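Local coordinates for putative sulfatase yidJ (Bacteroides fragilis, PDB 2QZU), which probably hydrolyses sulfate esters as a metal-dependent member of the sulfatase family, within the alkaline phosphatase clan, at residues A[196-200]-A[201-205]; A[340-343]-A[344-347]. All coordinates share one frame; numbering follows the deposited sequence.

Contact 1. Residues A[196-200]-A[201-205]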
loop_
_atom_site.group_PDB
_atom_site.type_symbol
_atom_site.label_atom_id
_atom_site.label_comp_id
_atom_site.label_asym_id
_atom_site.label_seq_id
_atom_site.Cartn_x
_atom_site.Cartn_y
_atom_site.Cartn_z
ATOM N N VAL A 196 2.734 9.267 16.255
ATOM C CA VAL A 196 3.845 10.202 16.143
ATOM C C VAL A 196 4.058 10.536 14.663
ATOM O O VAL A 196 4.073 9.645 13.817
ATOM C CB VAL A 196 5.149 9.585 16.705
ATOM C CG1 VAL A 196 6.293 10.569 16.557
ATOM C CG2 VAL A 196 4.957 9.204 18.168
ATOM N N ASN A 197 4.219 11.821 14.352
ATOM C CA ASN A 197 4.436 12.251 12.972
ATOM C C ASN A 197 5.933 12.316 12.695
ATOM O O ASN A 197 6.494 13.381 12.450
ATOM C CB ASN A 197 3.787 13.621 12.740
ATOM C CG ASN A 197 2.265 13.554 12.715
ATOM O OD1 ASN A 197 1.586 14.572 12.843
ATOM N ND2 ASN A 197 1.723 12.352 12.536
ATOM N N GLN A 198 6.569 11.152 12.742
ATOM C CA GLN A 198 8.001 11.024 12.517
ATOM C C GLN A 198 8.269 9.574 12.134
ATOM O O GLN A 198 7.525 8.682 12.538
ATOM C CB GLN A 198 8.755 11.390 13.802
ATOM C CG GLN A 198 10.257 11.187 13.751
ATOM C CD GLN A 198 10.973 11.875 14.901
ATOM O OE1 GLN A 198 10.530 11.820 16.049
ATOM N NE2 GLN A 198 12.089 12.530 14.598
ATOM N N TRP A 199 9.321 9.339 11.355
ATOM C CA TRP A 199 9.645 7.977 10.933
ATOM C C TRP A 199 9.964 7.146 12.175
ATOM O O TRP A 199 10.701 7.589 13.050
ATOM C CB TRP A 199 10.834 7.995 9.961
ATOM C CG TRP A 199 11.044 6.698 9.210
ATOM C CD1 TRP A 199 10.089 5.950 8.573
ATOM C CD2 TRP A 199 12.291 6.034 8.978
ATOM N NE1 TRP A 199 10.668 4.861 7.958
ATOM C CE2 TRP A 199 12.020 4.889 8.192
ATOM C CE3 TRP A 199 13.616 6.296 9.358
ATOM C CZ2 TRP A 199 13.025 4.004 7.777
ATOM C CZ3 TRP A 199 14.618 5.416 8.943
ATOM C CH2 TRP A 199 14.315 4.285 8.161
ATOM N N GLY A 200 9.397 5.945 12.242
ATOM C CA GLY A 200 9.603 5.074 13.388
ATOM C C GLY A 200 11.001 5.036 13.981
ATOM O O GLY A 200 11.178 5.388 15.150
ATOM N N PRO A 201 12.013 4.608 13.209
ATOM C CA PRO A 201 13.400 4.526 13.680
ATOM C C PRO A 201 13.927 5.836 14.247
ATOM O O PRO A 201 14.751 5.832 15.157
ATOM C CB PRO A 201 14.162 4.088 12.432
ATOM C CG PRO A 201 13.152 3.229 11.725
ATOM C CD PRO A 201 11.900 4.075 11.839
ATOM N N GLU A 202 13.458 6.948 13.685
ATOM C CA GLU A 202 13.868 8.276 14.132
ATOM C C GLU A 202 13.354 8.558 15.533
ATOM O O GLU A 202 14.106 9.003 16.402
ATOM C CB GLU A 202 13.326 9.349 13.187
ATOM C CG GLU A 202 14.259 9.747 12.073
ATOM C CD GLU A 202 13.702 10.891 11.247
ATOM O OE1 GLU A 202 13.273 11.900 11.850
ATOM O OE2 GLU A 202 13.695 10.783 10.002
ATOM N N TYR A 203 12.065 8.303 15.740
ATOM C CA TYR A 203 11.432 8.528 17.034
ATOM C C TYR A 203 12.016 7.576 18.071
ATOM O O TYR A 203 12.370 7.980 19.180
ATOM C CB TYR A 203 9.923 8.301 16.928
ATOM C CG TYR A 203 9.190 8.431 18.250
ATOM C CD1 TYR A 203 9.031 9.673 18.870
ATOM C CD2 TYR A 203 8.658 7.308 18.880
ATOM C CE1 TYR A 203 8.357 9.786 20.088
ATOM C CE2 TYR A 203 7.987 7.410 20.087
ATOM C CZ TYR A 203 7.838 8.643 20.687
ATOM O OH TYR A 203 7.181 8.722 21.889
ATOM N N GLU A 204 12.115 6.308 17.699
ATOM C CA GLU A 204 12.653 5.303 18.597
ATOM C C GLU A 204 14.073 5.632 19.033
ATOM O O GLU A 204 14.407 5.501 20.209
ATOM C CB GLU A 204 12.571 3.930 17.928
ATOM C CG GLU A 204 11.139 3.418 17.878
ATOM C CD GLU A 204 10.867 2.478 16.720
ATOM O OE1 GLU A 204 11.830 2.074 16.033
ATOM O OE2 GLU A 204 9.681 2.143 16.502
ATOM N N ALA A 205 14.909 6.068 18.097
ATOM C CA ALA A 205 16.279 6.427 18.433
ATOM C C ALA A 205 16.281 7.638 19.370
ATOM O O ALA A 205 17.108 7.727 20.277
ATOM C CB ALA A 205 17.079 6.729 17.163
#
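Pro201 packs on one face of the Trp199 indole, its CD 3.7 Å from the centroid of the five-membered ring and nearly over its centre, a CH-pi contact; CB and CG continue over the six-membered ring on that face. Trp199 CG stands anti to the backbone N (chi1 -166°), which swings the indole across the proline, while NE1 bonds to Leu237 O. A second CH-pi pair forms where Val196 CG2 sits almost centrally over the Tyr203 ring, 3.8 Å from its centroid; CG1 of the same valine touches Tyr203 CD1, and the tyrosine hydroxyl bonds to Tyr194 OH. The extended Gln198 crosses Glu202 at about a right angle. Its NE2 donates to Glu202 OE1 (3.1 Å, 160°) on the anti side, with amide and carboxylate planes 82° apart, whereas Glu202 OE2 makes a salt bridge with Arg241. Gln198 OE1 instead lies at the edge of the Tyr203 ring. In the backbone, Tyr203 N bonds to Trp199 O at 3.1 Å and Glu204 N to Gly200 O at 2.9 Å, the first i to i+4 bonds of a helix. The arrangement is a helix N-terminus, with Trp199 at the N-cap position and proline in the first turn of helix 200-213.

Contact 2. Residues A[340-343]-A[344-347]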
loop_
_atom_site.group_PDB
_atom_site.type_symbol
_atom_site.label_atom_id
_atom_site.label_comp_id
_atom_site.label_asym_id
_atom_site.label_seq_id
_atom_site.Cartn_x
_atom_site.Cartn_y
_atom_site.Cartn_z
ATOM N N LEU A 340 28.222 -7.422 17.457
ATOM C CA LEU A 340 28.293 -7.231 18.896
ATOM C C LEU A 340 29.580 -6.515 19.294
ATOM O O LEU A 340 30.655 -6.796 18.760
ATOM C CB LEU A 340 28.203 -8.593 19.594
ATOM C CG LEU A 340 28.015 -8.672 21.113
ATOM C CD1 LEU A 340 27.468 -10.045 21.469
ATOM C CD2 LEU A 340 29.332 -8.413 21.831
ATOM N N SER A 341 29.458 -5.574 20.221
ATOM C CA SER A 341 30.616 -4.843 20.703
ATOM C C SER A 341 30.570 -4.754 22.220
ATOM O O SER A 341 29.500 -4.716 22.824
ATOM C CB SER A 341 30.662 -3.430 20.106
ATOM O OG SER A 341 29.605 -2.625 20.596
ATOM N N TRP A 342 31.753 -4.740 22.822
ATOM C CA TRP A 342 31.924 -4.630 24.266
ATOM C C TRP A 342 33.417 -4.359 24.415
ATOM O O TRP A 342 34.194 -5.246 24.773
ATOM C CB TRP A 342 31.542 -5.938 24.974
ATOM C CG TRP A 342 31.593 -5.829 26.481
ATOM C CD1 TRP A 342 31.697 -4.682 27.219
ATOM C CD2 TRP A 342 31.535 -6.907 27.426
ATOM N NE1 TRP A 342 31.708 -4.979 28.563
ATOM C CE2 TRP A 342 31.609 -6.338 28.719
ATOM C CE3 TRP A 342 31.425 -8.301 27.306
ATOM C CZ2 TRP A 342 31.578 -7.113 29.884
ATOM C CZ3 TRP A 342 31.392 -9.071 28.467
ATOM C CH2 TRP A 342 31.470 -8.473 29.740
ATOM N N PRO A 343 33.834 -3.118 24.117
ATOM C CA PRO A 343 35.229 -2.680 24.188
ATOM C C PRO A 343 36.008 -3.131 25.421
ATOM O O PRO A 343 37.141 -3.590 25.306
ATOM C CB PRO A 343 35.115 -1.163 24.094
ATOM C CG PRO A 343 33.941 -0.986 23.188
ATOM C CD PRO A 343 32.955 -1.991 23.753
ATOM N N ASP A 344 35.401 -3.009 26.596
ATOM C CA ASP A 344 36.075 -3.397 27.831
ATOM C C ASP A 344 36.514 -4.857 27.897
ATOM O O ASP A 344 37.498 -5.177 28.564
ATOM C CB ASP A 344 35.187 -3.090 29.041
ATOM C CG ASP A 344 35.283 -1.640 29.492
ATOM O OD1 ASP A 344 36.041 -0.862 28.873
ATOM O OD2 ASP A 344 34.600 -1.280 30.476
ATOM N N GLN A 345 35.808 -5.745 27.204
ATOM C CA GLN A 345 36.149 -7.162 27.268
ATOM C C GLN A 345 36.429 -7.878 25.957
ATOM O O GLN A 345 36.991 -8.972 25.961
ATOM C CB GLN A 345 35.045 -7.922 28.004
ATOM C CG GLN A 345 35.015 -7.674 29.496
ATOM C CD GLN A 345 36.300 -8.106 30.166
ATOM O OE1 GLN A 345 36.780 -9.218 29.944
ATOM N NE2 GLN A 345 36.863 -7.234 30.992
ATOM N N ILE A 346 36.041 -7.276 24.841
ATOM C CA ILE A 346 36.245 -7.920 23.553
ATOM C C ILE A 346 37.058 -7.095 22.570
ATOM O O ILE A 346 36.686 -5.974 22.220
ATOM C CB ILE A 346 34.891 -8.268 22.904
ATOM C CG1 ILE A 346 34.065 -9.125 23.864
ATOM C CG2 ILE A 346 35.112 -9.022 21.605
ATOM C CD1 ILE A 346 32.664 -9.421 23.373
ATOM N N LYS A 347 38.179 -7.660 22.133
ATOM C CA LYS A 347 39.047 -7.000 21.168
ATOM C C LYS A 347 38.355 -7.191 19.818
ATOM O O LYS A 347 37.764 -8.237 19.567
ATOM C CB LYS A 347 40.421 -7.678 21.159
ATOM C CG LYS A 347 41.518 -6.892 20.458
ATOM C CD LYS A 347 42.835 -7.656 20.490
ATOM C CE LYS A 347 43.990 -6.808 19.977
ATOM N NZ LYS A 347 44.252 -5.632 20.857
HETATM O O HOH W 1 34.287 -4.815 21.361
#
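A type I beta turn, Trp342 to Gln345, at the end of strand 338-341 and leading to edge strand 349-352 of the large mixed sheet, brings Gln345 back over the indole of Trp342. The two side chains run side by side in the same direction. Gln345 CB stands 3.6 Å from the centroid of the six-membered ring, 8° off its normal, in a CH-pi contact, and CG follows across the same face to 3.5 Å from Trp342 CZ2. The bend at chi2 (-61°) leads the amide end away from the turn, its plane 59° from that of the ring. Asp344 CB approaches Trp342 obliquely near NE1, while its OD2 forms a salt bridge with Lys24. Ile346 CD1 touches both Leu340 CD2 (3.8 Å) and Trp342 CB, and Met368 of helix 361-368 and Leu389 of helix 385-390 also pack on this isoleucine. The turn closes on one carbonyl: Trp342 O accepts from Gln345 N (3.0 Å), which lies above the carbonyl plane, and from Ile346 N (2.7 Å), nearly in line with the C=O, which widens the turn by one residue. A water bridges its mouth, accepting from Trp342 N at 2.9 Å and donating to Ile346 O at 2.8 Å.

Contact 1 comes first along the chain and contact 2 follows well over a hundred residues later. Their centres are 29 Å apart and their nearest atoms about 16 Å, so they do not touch. Contact 1 packs against the eight-stranded mixed sheet and contact 2 begins within it: helix 200-213, which begins in contact 1, packs on strands 168-172 and 222-228, whereas contact 2 includes the end of strand 338-341, toward the other end of the strand order. Helix 267-299 borders contact 1, and helices 361-368 and 385-390 border contact 2. In this alkaline phosphatase-like fold, contact 1 thus starts a helix that packs on the central sheet, and contact 2 turns the chain from one of its strands toward another.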